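Local atomic coordinates of activated BY transcription factor SSRB (Salmonella enterica, PDB entry 2WNW), a protein that belongs to glycosyl hydrolase family 30 and combines a TIM-barrel domain with a beta-sandwich domain. Residues Val36-Ala41 with Gly403-Val408; Leu97-Tyr102 with Thr202-Leu207; Glu165-Trp170 with Val218-Pro223. All coordinates share one frame; numbering follows the deposited sequence.

How the interactions relate
Interaction 1 belongs to the beta sandwich, whereas interactions 2 and 3 belong to the TIM barrel. The centre of interaction 1 lies about 43 Å from each of the other two centres. Interactions 2 and 3 are neighbours, with centres about 20 Å apart and nearest atoms about 6 Å apart, although they do not touch. Along the chain the segments come as 36-41, 97-102, 165-170, 202-207, 218-223 and 403-408. Interaction 1 therefore encloses the other two, which cross each other. Since 36-41 precedes the barrel strands and 403-408 follows them, the sandwich is built from both sides of the barrel sequence, and the chain passes from sandwich to barrel and back.

Interaction 1 (Val36-Ala41 with Gly403-Val408); sequences VLPRHA and GERVLV. With PO4 (phosphate ion), chain C.
Pro38 CB sits over one face of the Arg405 guanidinium, the closest approach between the segments. It stands 3.4 Å above the guanidinium plane, over the centre, with Pro38 CB 3.5 Å from CZ of Arg405. Farther back, Pro38 CG lies 3.9 Å from Arg405 CG, so the aliphatic part of the arginine is packed as well. A bend at chi2 folds the arginine chain so that its flat end lies against the proline, and the two side chains cross at roughly a right angle.

The apolar part of the contact is small: Val36 CG1 meets both methyls of Leu407, at 4.1 Å from CD1 and from CD2. No backbone hydrogen bond joins the segments. Strand 33-37 instead pairs with 382-388 and 417-423, and strand 405-411 with 393-399 and 437-442, all within the beta sandwich. Val36 and Leu407 are buried and each is directed at the opposing segment, while Pro38 and Arg405 lie at a more open margin. A type I beta turn from Leu37 to His40 carries the chain round a corner; from within this turn Arg39 NH2 forms salt bridges with Asp247 and Glu250 of the second subunit.

Polar contacts gather at the guanidinium edge. Arg405 NE donates to O1 of a phosphate ion (3.0 Å, 161°), and Arg405 NH2 donates to its O4 (2.7 Å, 163°). The phosphorus lies in the guanidinium plane, and the ion probably came from the crystallisation liquor. Arg405 NH1 makes a weak, strongly bent hydrogen bond to Gly403 O (3.0 Å, 120°).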
ATOM      1  N   VAL A  36     -10.015  -9.164  -7.795  1.00 18.36           N
ATOM      2  CA  VAL A  36      -9.451  -8.529  -8.974  1.00 19.08           C
ATOM      3  C   VAL A  36     -10.562  -7.827  -9.744  1.00 18.73           C
ATOM      4  O   VAL A  36     -11.651  -8.378  -9.928  1.00 18.46           O
ATOM      5  CB  VAL A  36      -8.736  -9.552  -9.897  1.00 20.84           C
ATOM      6  CG1 VAL A  36      -7.576 -10.191  -9.153  1.00 21.52           C
ATOM      7  CG2 VAL A  36      -9.714 -10.621 -10.372  1.00 19.33           C
ATOM      8  N   LEU A  37     -10.289  -6.596 -10.162  1.00 18.06           N
ATOM      9  CA  LEU A  37     -11.256  -5.805 -10.913  1.00 20.82           C
ATOM     10  C   LEU A  37     -10.592  -5.331 -12.199  1.00 20.35           C
ATOM     11  O   LEU A  37     -10.156  -4.186 -12.303  1.00 19.02           O
ATOM     12  CB  LEU A  37     -11.727  -4.601 -10.091  1.00 21.24           C
ATOM     13  CG  LEU A  37     -12.524  -4.896  -8.817  1.00 22.22           C
ATOM     14  CD1 LEU A  37     -11.583  -5.389  -7.731  1.00 22.82           C
ATOM     15  CD2 LEU A  37     -13.246  -3.635  -8.356  1.00 22.77           C
ATOM     16  N   PRO A  38     -10.505  -6.221 -13.199  1.00 21.78           N
ATOM     17  CA  PRO A  38      -9.892  -5.936 -14.499  1.00 21.76           C
ATOM     18  C   PRO A  38     -10.404  -4.677 -15.188  1.00 22.89           C
ATOM     19  O   PRO A  38      -9.654  -4.016 -15.903  1.00 24.00           O
ATOM     20  CB  PRO A  38     -10.203  -7.194 -15.308  1.00 22.88           C
ATOM     21  CG  PRO A  38     -10.236  -8.263 -14.269  1.00 23.51           C
ATOM     22  CD  PRO A  38     -11.005  -7.610 -13.151  1.00 22.76           C
ATOM     23  N   ARG A  39     -11.673  -4.339 -14.972  1.00 23.02           N
ATOM     24  CA  ARG A  39     -12.252  -3.161 -15.612  1.00 23.20           C
ATOM     25  C   ARG A  39     -11.672  -1.848 -15.109  1.00 23.20           C
ATOM     26  O   ARG A  39     -11.820  -0.815 -15.760  1.00 24.01           O
ATOM     27  CB  ARG A  39     -13.777  -3.146 -15.446  1.00 23.49           C
ATOM     28  CG  ARG A  39     -14.264  -2.885 -14.034  1.00 26.39           C
ATOM     29  CD  ARG A  39     -15.785  -2.919 -13.977  1.00 27.68           C
ATOM     30  NE  ARG A  39     -16.294  -2.733 -12.622  1.00 29.20           N
ATOM     31  CZ  ARG A  39     -16.099  -3.590 -11.625  1.00 28.83           C
ATOM     32  NH1 ARG A  39     -15.405  -4.700 -11.828  1.00 29.37           N
ATOM     33  NH2 ARG A  39     -16.604  -3.336 -10.424  1.00 30.69           N
ATOM     34  N   HIS A  40     -11.021  -1.873 -13.950  1.00 21.09           N
ATOM     35  CA  HIS A  40     -10.419  -0.654 -13.425  1.00 22.14           C
ATOM     36  C   HIS A  40      -8.909  -0.709 -13.632  1.00 22.02           C
ATOM     37  O   HIS A  40      -8.176  -1.279 -12.824  1.00 21.19           O
ATOM     38  CB  HIS A  40     -10.764  -0.476 -11.946  1.00 22.00           C
ATOM     39  CG  HIS A  40     -12.220  -0.227 -11.701  1.00 24.94           C
ATOM     40  ND1 HIS A  40     -12.915   0.787 -12.327  1.00 26.47           N
ATOM     41  CD2 HIS A  40     -13.118  -0.869 -10.916  1.00 24.93           C
ATOM     42  CE1 HIS A  40     -14.178   0.758 -11.938  1.00 25.58           C
ATOM     43  NE2 HIS A  40     -14.326  -0.236 -11.083  1.00 26.28           N
ATOM     44  N   ALA A  41      -8.461  -0.108 -14.731  1.00 21.33           N
ATOM     45  CA  ALA A  41      -7.049  -0.094 -15.083  1.00 21.83           C
ATOM     46  C   ALA A  41      -6.296   1.061 -14.441  1.00 21.53           C
ATOM     47  O   ALA A  41      -6.827   2.160 -14.278  1.00 21.84           O
ATOM     48  CB  ALA A  41      -6.896  -0.038 -16.600  1.00 23.96           C
ATOM     49  N   GLY A 403      -6.065  -7.872 -23.824  1.00 24.55           N
ATOM     50  CA  GLY A 403      -7.113  -8.197 -22.872  1.00 23.25           C
ATOM     51  C   GLY A 403      -6.840  -9.332 -21.906  1.00 22.52           C
ATOM     52  O   GLY A 403      -7.641  -9.581 -21.007  1.00 22.85           O
ATOM     53  N   GLU A 404      -5.720 -10.024 -22.076  1.00 21.99           N
ATOM     54  CA  GLU A 404      -5.392 -11.134 -21.189  1.00 23.02           C
ATOM     55  C   GLU A 404      -5.122 -10.652 -19.768  1.00 22.28           C
ATOM     56  O   GLU A 404      -4.338  -9.725 -19.565  1.00 20.31           O
ATOM     57  CB  GLU A 404      -4.156 -11.882 -21.698  1.00 24.80           C
ATOM     58  CG  GLU A 404      -3.892 -13.196 -20.965  1.00 27.97           C
ATOM     59  CD  GLU A 404      -2.579 -13.844 -21.368  1.00 29.60           C
ATOM     60  OE1 GLU A 404      -2.492 -15.088 -21.331  1.00 31.47           O
ATOM     61  OE2 GLU A 404      -1.629 -13.109 -21.710  1.00 32.08           O
ATOM     62  N   ARG A 405      -5.777 -11.277 -18.793  1.00 21.22           N
ATOM     63  CA  ARG A 405      -5.577 -10.922 -17.392  1.00 20.78           C
ATOM     64  C   ARG A 405      -4.390 -11.722 -16.849  1.00 20.92           C
ATOM     65  O   ARG A 405      -4.231 -12.900 -17.162  1.00 20.85           O
ATOM     66  CB  ARG A 405      -6.829 -11.237 -16.559  1.00 19.61           C
ATOM     67  CG  ARG A 405      -8.024 -10.296 -16.777  1.00 20.12           C
ATOM     68  CD  ARG A 405      -8.938 -10.754 -17.918  1.00 19.93           C
ATOM     69  NE  ARG A 405     -10.189 -10.001 -17.938  1.00 19.25           N
ATOM     70  CZ  ARG A 405     -10.327  -8.782 -18.447  1.00 19.68           C
ATOM     71  NH1 ARG A 405      -9.287  -8.170 -18.996  1.00 20.40           N
ATOM     72  NH2 ARG A 405     -11.500  -8.166 -18.382  1.00 20.58           N
ATOM     73  N   VAL A 406      -3.552 -11.073 -16.046  1.00 20.86           N
ATOM     74  CA  VAL A 406      -2.381 -11.729 -15.464  1.00 18.77           C
ATOM     75  C   VAL A 406      -2.285 -11.346 -13.990  1.00 19.49           C
ATOM     76  O   VAL A 406      -2.255 -10.165 -13.660  1.00 20.16           O
ATOM     77  CB  VAL A 406      -1.073 -11.277 -16.162  1.00 19.00           C
ATOM     78  CG1 VAL A 406       0.107 -12.038 -15.588  1.00 17.67           C
ATOM     79  CG2 VAL A 406      -1.166 -11.500 -17.661  1.00 19.30           C
ATOM     80  N   LEU A 407      -2.240 -12.339 -13.105  1.00 18.27           N
ATOM     81  CA  LEU A 407      -2.141 -12.064 -11.675  1.00 18.01           C
ATOM     82  C   LEU A 407      -0.946 -12.781 -11.060  1.00 17.68           C
ATOM     83  O   LEU A 407      -0.802 -13.993 -11.203  1.00 18.36           O
ATOM     84  CB  LEU A 407      -3.415 -12.506 -10.945  1.00 17.07           C
ATOM     85  CG  LEU A 407      -3.407 -12.223  -9.438  1.00 19.49           C
ATOM     86  CD1 LEU A 407      -3.534 -10.726  -9.214  1.00 18.54           C
ATOM     87  CD2 LEU A 407      -4.559 -12.949  -8.744  1.00 18.83           C
ATOM     88  N   VAL A 408      -0.093 -12.025 -10.377  1.00 16.19           N
ATOM     89  CA  VAL A 408       1.071 -12.607  -9.715  1.00 15.40           C
ATOM     90  C   VAL A 408       0.780 -12.634  -8.214  1.00 16.12           C
ATOM     91  O   VAL A 408       0.370 -11.625  -7.642  1.00 16.04           O
ATOM     92  CB  VAL A 408       2.347 -11.761  -9.953  1.00 15.87           C
ATOM     93  CG1 VAL A 408       3.526 -12.389  -9.228  1.00 17.15           C
ATOM     94  CG2 VAL A 408       2.640 -11.660 -11.442  1.00 16.35           C
TER
HETATM   95  P   PO4 C1446     -13.868 -10.043 -16.346  1.00 30.66           P
HETATM   96  O1  PO4 C1446     -12.569 -10.766 -16.369  1.00 27.83           O
HETATM   97  O2  PO4 C1446     -14.977 -11.021 -16.489  1.00 29.44           O
HETATM   98  O3  PO4 C1446     -14.013  -9.315 -15.058  1.00 29.88           O
HETATM   99  O4  PO4 C1446     -13.914  -9.069 -17.468  1.00 28.79           O

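Interaction 2 (Leu97-Tyr102 with Thr202-Leu207); sequences LGNYAY and TWDSCL
Asn99 and Asp204 bring two oxygens together without bonding: OD1 of Asn99 lies 2.8 Å from OD1 of Asp204, and as modelled both are acceptors. The same Asn99 OD1 is 3.4 Å from Asp204 OD2, again two acceptors. Amide and carboxylate planes stand 59° apart, and the two side chains run alongside one another, pointing opposite ways. In Asn99, chi1 (-64°) places the amide group beside the backbone N, and chi2 (-70°) turns OD1 toward Asp204.

What fixes this close pair comes from outside the two segments. On the buried side, Asp204 OD1 is hydrogen-bonded to Ser92 OG and OD2 to His343 NE2; the serine hydroxyl also bonds Tyr100 N, so it links both segments. Asn99 ND2 bonds to Asn157 OD1. Within 202-207, the buried Ser205 donates from OG to Trp203 O at 3.1 Å.

Both segments are loops of the TIM barrel: 97-102 follows strand 85-90, while strand 190-192 leads into 202-207. The contact, 77 Å² in all, thus spans the loops of two strands separated by strand 138-143, at the end of the barrel where such folds usually place their pockets.

The outer side is looser. Asn99 is partly exposed, and Trp203 turns away, its side chain 6.2 Å from segment 97-102 at the nearest, to pack on Asp94 and Asn346.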
ATOM      1  N   LEU A  97      36.081  -4.018 -16.645  1.00 20.75           N
ATOM      2  CA  LEU A  97      37.421  -4.522 -16.371  1.00 20.96           C
ATOM      3  C   LEU A  97      38.243  -3.396 -15.751  1.00 21.17           C
ATOM      4  O   LEU A  97      39.284  -3.629 -15.140  1.00 21.59           O
ATOM      5  CB  LEU A  97      38.073  -5.011 -17.666  1.00 20.96           C
ATOM      6  CG  LEU A  97      37.354  -6.162 -18.379  1.00 21.91           C
ATOM      7  CD1 LEU A  97      38.079  -6.504 -19.672  1.00 22.92           C
ATOM      8  CD2 LEU A  97      37.296  -7.379 -17.462  1.00 23.48           C
ATOM      9  N   GLY A  98      37.750  -2.172 -15.912  1.00 20.76           N
ATOM     10  CA  GLY A  98      38.421  -1.002 -15.375  1.00 20.63           C
ATOM     11  C   GLY A  98      37.759   0.246 -15.929  1.00 20.33           C
ATOM     12  O   GLY A  98      36.820   0.144 -16.718  1.00 20.72           O
ATOM     13  N   ASN A  99      38.231   1.421 -15.524  1.00 20.72           N
ATOM     14  CA  ASN A  99      37.655   2.674 -16.011  1.00 20.62           C
ATOM     15  C   ASN A  99      37.968   2.860 -17.489  1.00 20.40           C
ATOM     16  O   ASN A  99      39.032   2.462 -17.958  1.00 20.42           O
ATOM     17  CB  ASN A  99      38.237   3.875 -15.259  1.00 20.95           C
ATOM     18  CG  ASN A  99      37.896   3.875 -13.781  1.00 22.42           C
ATOM     19  OD1 ASN A  99      36.742   4.084 -13.390  1.00 22.00           O
ATOM     20  ND2 ASN A  99      38.902   3.648 -12.949  1.00 20.09           N
ATOM     21  N   TYR A 100      37.038   3.464 -18.222  1.00 19.38           N
ATOM     22  CA  TYR A 100      37.245   3.758 -19.637  1.00 19.50           C
ATOM     23  C   TYR A 100      36.285   4.853 -20.080  1.00 20.11           C
ATOM     24  O   TYR A 100      35.149   4.927 -19.604  1.00 17.56           O
ATOM     25  CB  TYR A 100      37.094   2.499 -20.516  1.00 20.76           C
ATOM     26  CG  TYR A 100      35.708   1.889 -20.605  1.00 21.38           C
ATOM     27  CD1 TYR A 100      34.729   2.437 -21.438  1.00 22.16           C
ATOM     28  CD2 TYR A 100      35.381   0.758 -19.862  1.00 21.85           C
ATOM     29  CE1 TYR A 100      33.456   1.871 -21.524  1.00 21.90           C
ATOM     30  CE2 TYR A 100      34.112   0.185 -19.939  1.00 22.79           C
ATOM     31  CZ  TYR A 100      33.153   0.747 -20.768  1.00 24.29           C
ATOM     32  OH  TYR A 100      31.890   0.195 -20.812  1.00 25.00           O
ATOM     33  N   ALA A 101      36.765   5.727 -20.960  1.00 19.30           N
ATOM     34  CA  ALA A 101      35.961   6.833 -21.476  1.00 19.44           C
ATOM     35  C   ALA A 101      36.138   6.896 -22.986  1.00 19.66           C
ATOM     36  O   ALA A 101      37.078   6.318 -23.529  1.00 20.27           O
ATOM     37  CB  ALA A 101      36.399   8.147 -20.838  1.00 17.82           C
ATOM     38  N   TYR A 102      35.243   7.608 -23.664  1.00 19.26           N
ATOM     39  CA  TYR A 102      35.304   7.718 -25.118  1.00 20.06           C
ATOM     40  C   TYR A 102      36.324   8.753 -25.594  1.00 20.85           C
ATOM     41  O   TYR A 102      36.678   8.794 -26.771  1.00 20.90           O
ATOM     42  CB  TYR A 102      33.905   8.028 -25.649  1.00 19.40           C
ATOM     43  CG  TYR A 102      32.890   6.992 -25.208  1.00 20.13           C
ATOM     44  CD1 TYR A 102      31.618   7.368 -24.780  1.00 20.34           C
ATOM     45  CD2 TYR A 102      33.208   5.633 -25.213  1.00 19.26           C
ATOM     46  CE1 TYR A 102      30.687   6.417 -24.362  1.00 20.22           C
ATOM     47  CE2 TYR A 102      32.284   4.671 -24.800  1.00 19.92           C
ATOM     48  CZ  TYR A 102      31.026   5.072 -24.376  1.00 20.74           C
ATOM     49  OH  TYR A 102      30.102   4.133 -23.971  1.00 22.38           O
ATOM     50  N   THR A 202      33.401   4.527  -4.606  1.00 19.85           N
ATOM     51  CA  THR A 202      34.829   4.305  -4.815  1.00 19.58           C
ATOM     52  C   THR A 202      35.038   3.964  -6.288  1.00 19.44           C
ATOM     53  O   THR A 202      36.167   3.937  -6.784  1.00 19.90           O
ATOM     54  CB  THR A 202      35.369   3.143  -3.953  1.00 21.25           C
ATOM     55  OG1 THR A 202      34.609   1.960  -4.218  1.00 22.54           O
ATOM     56  CG2 THR A 202      35.281   3.487  -2.473  1.00 20.07           C
ATOM     57  N   TRP A 203      33.935   3.687  -6.979  1.00 18.57           N
ATOM     58  CA  TRP A 203      33.979   3.381  -8.404  1.00 17.73           C
ATOM     59  C   TRP A 203      33.397   4.560  -9.187  1.00 16.47           C
ATOM     60  O   TRP A 203      33.189   5.630  -8.626  1.00 17.65           O
ATOM     61  CB  TRP A 203      33.213   2.090  -8.704  1.00 18.40           C
ATOM     62  CG  TRP A 203      31.802   2.050  -8.185  1.00 20.24           C
ATOM     63  CD1 TRP A 203      30.713   2.690  -8.706  1.00 20.26           C
ATOM     64  CD2 TRP A 203      31.325   1.300  -7.060  1.00 21.43           C
ATOM     65  NE1 TRP A 203      29.587   2.381  -7.977  1.00 21.42           N
ATOM     66  CE2 TRP A 203      29.935   1.530  -6.960  1.00 20.34           C
ATOM     67  CE3 TRP A 203      31.940   0.454  -6.125  1.00 21.27           C
ATOM     68  CZ2 TRP A 203      29.145   0.943  -5.961  1.00 21.74           C
ATOM     69  CZ3 TRP A 203      31.156  -0.129  -5.132  1.00 21.06           C
ATOM     70  CH2 TRP A 203      29.772   0.120  -5.060  1.00 21.24           C
ATOM     71  N   ASP A 204      33.137   4.361 -10.475  1.00 17.49           N
ATOM     72  CA  ASP A 204      32.609   5.420 -11.338  1.00 17.34           C
ATOM     73  C   ASP A 204      31.377   6.107 -10.758  1.00 17.09           C
ATOM     74  O   ASP A 204      30.353   5.470 -10.520  1.00 17.48           O
ATOM     75  CB  ASP A 204      32.280   4.839 -12.709  1.00 17.84           C
ATOM     76  CG  ASP A 204      33.434   4.051 -13.288  1.00 19.80           C
ATOM     77  OD1 ASP A 204      34.142   4.584 -14.170  1.00 19.36           O
ATOM     78  OD2 ASP A 204      33.641   2.900 -12.841  1.00 19.39           O
ATOM     79  N   SER A 205      31.484   7.412 -10.543  1.00 16.97           N
ATOM     80  CA  SER A 205      30.389   8.192  -9.981  1.00 17.83           C
ATOM     81  C   SER A 205      30.594   9.680 -10.265  1.00 18.67           C
ATOM     82  O   SER A 205      31.703  10.116 -10.559  1.00 18.81           O
ATOM     83  CB  SER A 205      30.299   7.944  -8.471  1.00 18.64           C
ATOM     84  OG  SER A 205      31.566   8.098  -7.849  1.00 18.90           O
ATOM     85  N   CYS A 206      29.519  10.453 -10.175  1.00 18.58           N
ATOM     86  CA  CYS A 206      29.581  11.887 -10.434  1.00 17.04           C
ATOM     87  C   CYS A 206      28.370  12.540  -9.781  1.00 18.84           C
ATOM     88  O   CYS A 206      27.250  12.050  -9.921  1.00 18.77           O
ATOM     89  CB  CYS A 206      29.568  12.140 -11.946  1.00 16.03           C
ATOM     90  SG  CYS A 206      29.840  13.858 -12.434  1.00 17.72           S
ATOM     91  N   LEU A 207      28.594  13.645  -9.076  1.00 18.42           N
ATOM     92  CA  LEU A 207      27.518  14.341  -8.381  1.00 19.69           C
ATOM     93  C   LEU A 207      26.911  15.511  -9.147  1.00 19.73           C
ATOM     94  O   LEU A 207      27.611  16.261  -9.825  1.00 19.02           O
ATOM     95  CB  LEU A 207      28.017  14.867  -7.034  1.00 19.99           C
ATOM     96  CG  LEU A 207      28.646  13.881  -6.051  1.00 23.30           C
ATOM     97  CD1 LEU A 207      29.175  14.654  -4.850  1.00 21.79           C
ATOM     98  CD2 LEU A 207      27.620  12.845  -5.617  1.00 22.37           C
TER

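Interaction 3 (Glu165-Trp170 with Val218-Pro223); sequences ECYADW and VQYLRP
Tyr167 and Ala168 open helix 167-183 against Tyr220 of helix 210-227, two successive outer helices of the TIM barrel that follow strands 138-143 and 190-192. Cys166 stands at the N-cap position, and its carbonyl O receives the bond from Trp170 N at 2.9 Å, within the first helical turn.

Next comes Tyr167, which meets Tyr220 in two ways. Its CB lies over one face of the Tyr220 ring, 3.7 Å from the centroid and 16° off the ring normal, a CH-pi contact. Farther out, the Tyr167 ring turns its edge to the face of the Tyr220 ring: the centroids are 5.5 Å apart and the planes make 65°, a T-shaped pair with CD2 of Tyr167 3.9 Å from CE1 of Tyr220. Arg164 adds a cation-pi contact to the Tyr167 ring. Tyr220 projects toward helix 167-183; the backbone of 218-221 forms a wider pi-type turn.

At Ala168 the helix backbone comes close enough to touch the same ring: Ala168 N is 3.6 Å from Tyr220 CE2, and Ala168 CB is 4.1 Å from that CE2 atom.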
ATOM      1  N   GLU A 165      32.080  24.239 -17.316  1.00 23.55           N
ATOM      2  CA  GLU A 165      32.498  24.541 -18.679  1.00 23.90           C
ATOM      3  C   GLU A 165      32.556  23.301 -19.571  1.00 23.56           C
ATOM      4  O   GLU A 165      32.905  23.396 -20.750  1.00 22.14           O
ATOM      5  CB  GLU A 165      33.855  25.262 -18.687  1.00 25.92           C
ATOM      6  CG  GLU A 165      35.033  24.476 -18.127  1.00 28.47           C
ATOM      7  CD  GLU A 165      35.180  24.597 -16.615  1.00 31.80           C
ATOM      8  OE1 GLU A 165      36.274  24.267 -16.105  1.00 34.18           O
ATOM      9  OE2 GLU A 165      34.217  25.011 -15.934  1.00 31.11           O
ATOM     10  N   CYS A 166      32.205  22.142 -19.013  1.00 20.90           N
ATOM     11  CA  CYS A 166      32.213  20.896 -19.780  1.00 20.33           C
ATOM     12  C   CYS A 166      30.820  20.315 -20.010  1.00 19.18           C
ATOM     13  O   CYS A 166      30.689  19.199 -20.517  1.00 18.27           O
ATOM     14  CB  CYS A 166      33.082  19.843 -19.085  1.00 20.02           C
ATOM     15  SG  CYS A 166      34.839  20.257 -19.036  1.00 23.01           S
ATOM     16  N   TYR A 167      29.780  21.059 -19.646  1.00 18.20           N
ATOM     17  CA  TYR A 167      28.419  20.564 -19.842  1.00 17.73           C
ATOM     18  C   TYR A 167      28.139  20.305 -21.317  1.00 18.15           C
ATOM     19  O   TYR A 167      27.631  19.244 -21.682  1.00 17.15           O
ATOM     20  CB  TYR A 167      27.397  21.555 -19.270  1.00 18.12           C
ATOM     21  CG  TYR A 167      27.083  21.333 -17.802  1.00 18.46           C
ATOM     22  CD1 TYR A 167      28.105  21.164 -16.866  1.00 19.90           C
ATOM     23  CD2 TYR A 167      25.763  21.311 -17.346  1.00 19.76           C
ATOM     24  CE1 TYR A 167      27.822  20.982 -15.509  1.00 20.39           C
ATOM     25  CE2 TYR A 167      25.468  21.131 -15.994  1.00 20.10           C
ATOM     26  CZ  TYR A 167      26.499  20.970 -15.081  1.00 20.86           C
ATOM     27  OH  TYR A 167      26.210  20.817 -13.743  1.00 20.16           O
ATOM     28  N   ALA A 168      28.472  21.270 -22.167  1.00 19.12           N
ATOM     29  CA  ALA A 168      28.250  21.116 -23.599  1.00 18.36           C
ATOM     30  C   ALA A 168      29.062  19.952 -24.160  1.00 19.19           C
ATOM     31  O   ALA A 168      28.554  19.147 -24.949  1.00 17.76           O
ATOM     32  CB  ALA A 168      28.614  22.406 -24.325  1.00 20.27           C
ATOM     33  N   ASP A 169      30.324  19.856 -23.750  1.00 18.62           N
ATOM     34  CA  ASP A 169      31.190  18.789 -24.238  1.00 18.97           C
ATOM     35  C   ASP A 169      30.716  17.395 -23.832  1.00 18.50           C
ATOM     36  O   ASP A 169      30.804  16.454 -24.621  1.00 18.46           O
ATOM     37  CB  ASP A 169      32.630  19.006 -23.754  1.00 22.74           C
ATOM     38  CG  ASP A 169      33.250  20.280 -24.309  1.00 27.29           C
ATOM     39  OD1 ASP A 169      33.113  20.528 -25.523  1.00 27.98           O
ATOM     40  OD2 ASP A 169      33.884  21.024 -23.533  1.00 32.52           O
ATOM     41  N   TRP A 170      30.219  17.257 -22.606  1.00 18.28           N
ATOM     42  CA  TRP A 170      29.740  15.957 -22.132  1.00 17.60           C
ATOM     43  C   TRP A 170      28.473  15.601 -22.910  1.00 17.32           C
ATOM     44  O   TRP A 170      28.292  14.458 -23.331  1.00 16.14           O
ATOM     45  CB  TRP A 170      29.443  16.017 -20.628  1.00 17.83           C
ATOM     46  CG  TRP A 170      28.954  14.721 -19.997  1.00 17.81           C
ATOM     47  CD1 TRP A 170      28.004  14.608 -19.016  1.00 18.66           C
ATOM     48  CD2 TRP A 170      29.420  13.384 -20.256  1.00 17.78           C
ATOM     49  NE1 TRP A 170      27.850  13.293 -18.651  1.00 19.26           N
ATOM     50  CE2 TRP A 170      28.704  12.519 -19.392  1.00 18.62           C
ATOM     51  CE3 TRP A 170      30.370  12.832 -21.130  1.00 17.77           C
ATOM     52  CZ2 TRP A 170      28.908  11.132 -19.375  1.00 18.10           C
ATOM     53  CZ3 TRP A 170      30.574  11.448 -21.114  1.00 18.14           C
ATOM     54  CH2 TRP A 170      29.845  10.617 -20.239  1.00 18.94           C
ATOM     55  N   VAL A 218      17.484  19.353 -19.749  1.00 18.97           N
ATOM     56  CA  VAL A 218      16.689  20.306 -20.513  1.00 19.56           C
ATOM     57  C   VAL A 218      17.452  21.339 -21.336  1.00 20.60           C
ATOM     58  O   VAL A 218      17.063  21.645 -22.463  1.00 19.47           O
ATOM     59  CB  VAL A 218      15.703  21.038 -19.573  1.00 20.63           C
ATOM     60  CG1 VAL A 218      14.893  22.067 -20.348  1.00 23.24           C
ATOM     61  CG2 VAL A 218      14.785  20.019 -18.909  1.00 19.77           C
ATOM     62  N   GLN A 219      18.531  21.879 -20.783  1.00 19.99           N
ATOM     63  CA  GLN A 219      19.304  22.893 -21.495  1.00 21.85           C
ATOM     64  C   GLN A 219      20.356  22.342 -22.448  1.00 21.24           C
ATOM     65  O   GLN A 219      20.665  22.970 -23.463  1.00 22.55           O
ATOM     66  CB  GLN A 219      19.974  23.833 -20.493  1.00 22.63           C
ATOM     67  CG  GLN A 219      19.004  24.721 -19.736  1.00 26.83           C
ATOM     68  CD  GLN A 219      19.674  25.456 -18.598  1.00 28.41           C
ATOM     69  OE1 GLN A 219      20.811  25.909 -18.723  1.00 31.27           O
ATOM     70  NE2 GLN A 219      18.969  25.587 -17.482  1.00 31.35           N
ATOM     71  N   TYR A 220      20.904  21.170 -22.141  1.00 20.11           N
ATOM     72  CA  TYR A 220      21.937  20.603 -22.999  1.00 19.69           C
ATOM     73  C   TYR A 220      21.550  19.386 -23.830  1.00 19.26           C
ATOM     74  O   TYR A 220      21.788  19.366 -25.038  1.00 18.91           O
ATOM     75  CB  TYR A 220      23.184  20.298 -22.170  1.00 19.76           C
ATOM     76  CG  TYR A 220      23.832  21.551 -21.623  1.00 22.75           C
ATOM     77  CD1 TYR A 220      23.321  22.190 -20.496  1.00 22.46           C
ATOM     78  CD2 TYR A 220      24.927  22.127 -22.268  1.00 21.97           C
ATOM     79  CE1 TYR A 220      23.884  23.376 -20.022  1.00 24.34           C
ATOM     80  CE2 TYR A 220      25.495  23.309 -21.806  1.00 23.89           C
ATOM     81  CZ  TYR A 220      24.970  23.928 -20.683  1.00 24.03           C
ATOM     82  OH  TYR A 220      25.532  25.096 -20.222  1.00 25.92           O
ATOM     83  N   LEU A 221      20.958  18.371 -23.206  1.00 17.87           N
ATOM     84  CA  LEU A 221      20.573  17.177 -23.957  1.00 18.35           C
ATOM     85  C   LEU A 221      19.410  17.405 -24.914  1.00 18.47           C
ATOM     86  O   LEU A 221      19.488  17.051 -26.089  1.00 18.87           O
ATOM     87  CB  LEU A 221      20.230  16.024 -23.006  1.00 18.43           C
ATOM     88  CG  LEU A 221      21.408  15.351 -22.296  1.00 19.68           C
ATOM     89  CD1 LEU A 221      20.891  14.249 -21.373  1.00 19.49           C
ATOM     90  CD2 LEU A 221      22.369  14.763 -23.332  1.00 21.64           C
ATOM     91  N   ARG A 222      18.328  17.997 -24.419  1.00 19.90           N
ATOM     92  CA  ARG A 222      17.159  18.229 -25.256  1.00 19.53           C
ATOM     93  C   ARG A 222      17.439  18.923 -26.592  1.00 19.78           C
ATOM     94  O   ARG A 222      17.096  18.393 -27.646  1.00 19.31           O
ATOM     95  CB  ARG A 222      16.087  18.994 -24.468  1.00 20.39           C
ATOM     96  CG  ARG A 222      15.239  18.094 -23.570  1.00 20.75           C
ATOM     97  CD  ARG A 222      14.489  17.065 -24.408  1.00 20.39           C
ATOM     98  NE  ARG A 222      13.734  16.117 -23.594  1.00 21.20           N
ATOM     99  CZ  ARG A 222      13.359  14.912 -24.012  1.00 21.54           C
ATOM    100  NH1 ARG A 222      13.664  14.509 -25.240  1.00 21.95           N
ATOM    101  NH2 ARG A 222      12.701  14.098 -23.198  1.00 23.09           N
ATOM    102  N   PRO A 223      18.075  20.107 -26.570  1.00 20.00           N
ATOM    103  CA  PRO A 223      18.369  20.819 -27.822  1.00 21.06           C
ATOM    104  C   PRO A 223      19.198  19.993 -28.807  1.00 20.94           C
ATOM    105  O   PRO A 223      18.953  20.012 -30.014  1.00 21.06           O
ATOM    106  CB  PRO A 223      19.124  22.058 -27.343  1.00 20.44           C
ATOM    107  CG  PRO A 223      18.562  22.292 -25.984  1.00 22.09           C
ATOM    108  CD  PRO A 223      18.526  20.894 -25.410  1.00 20.25           C
TER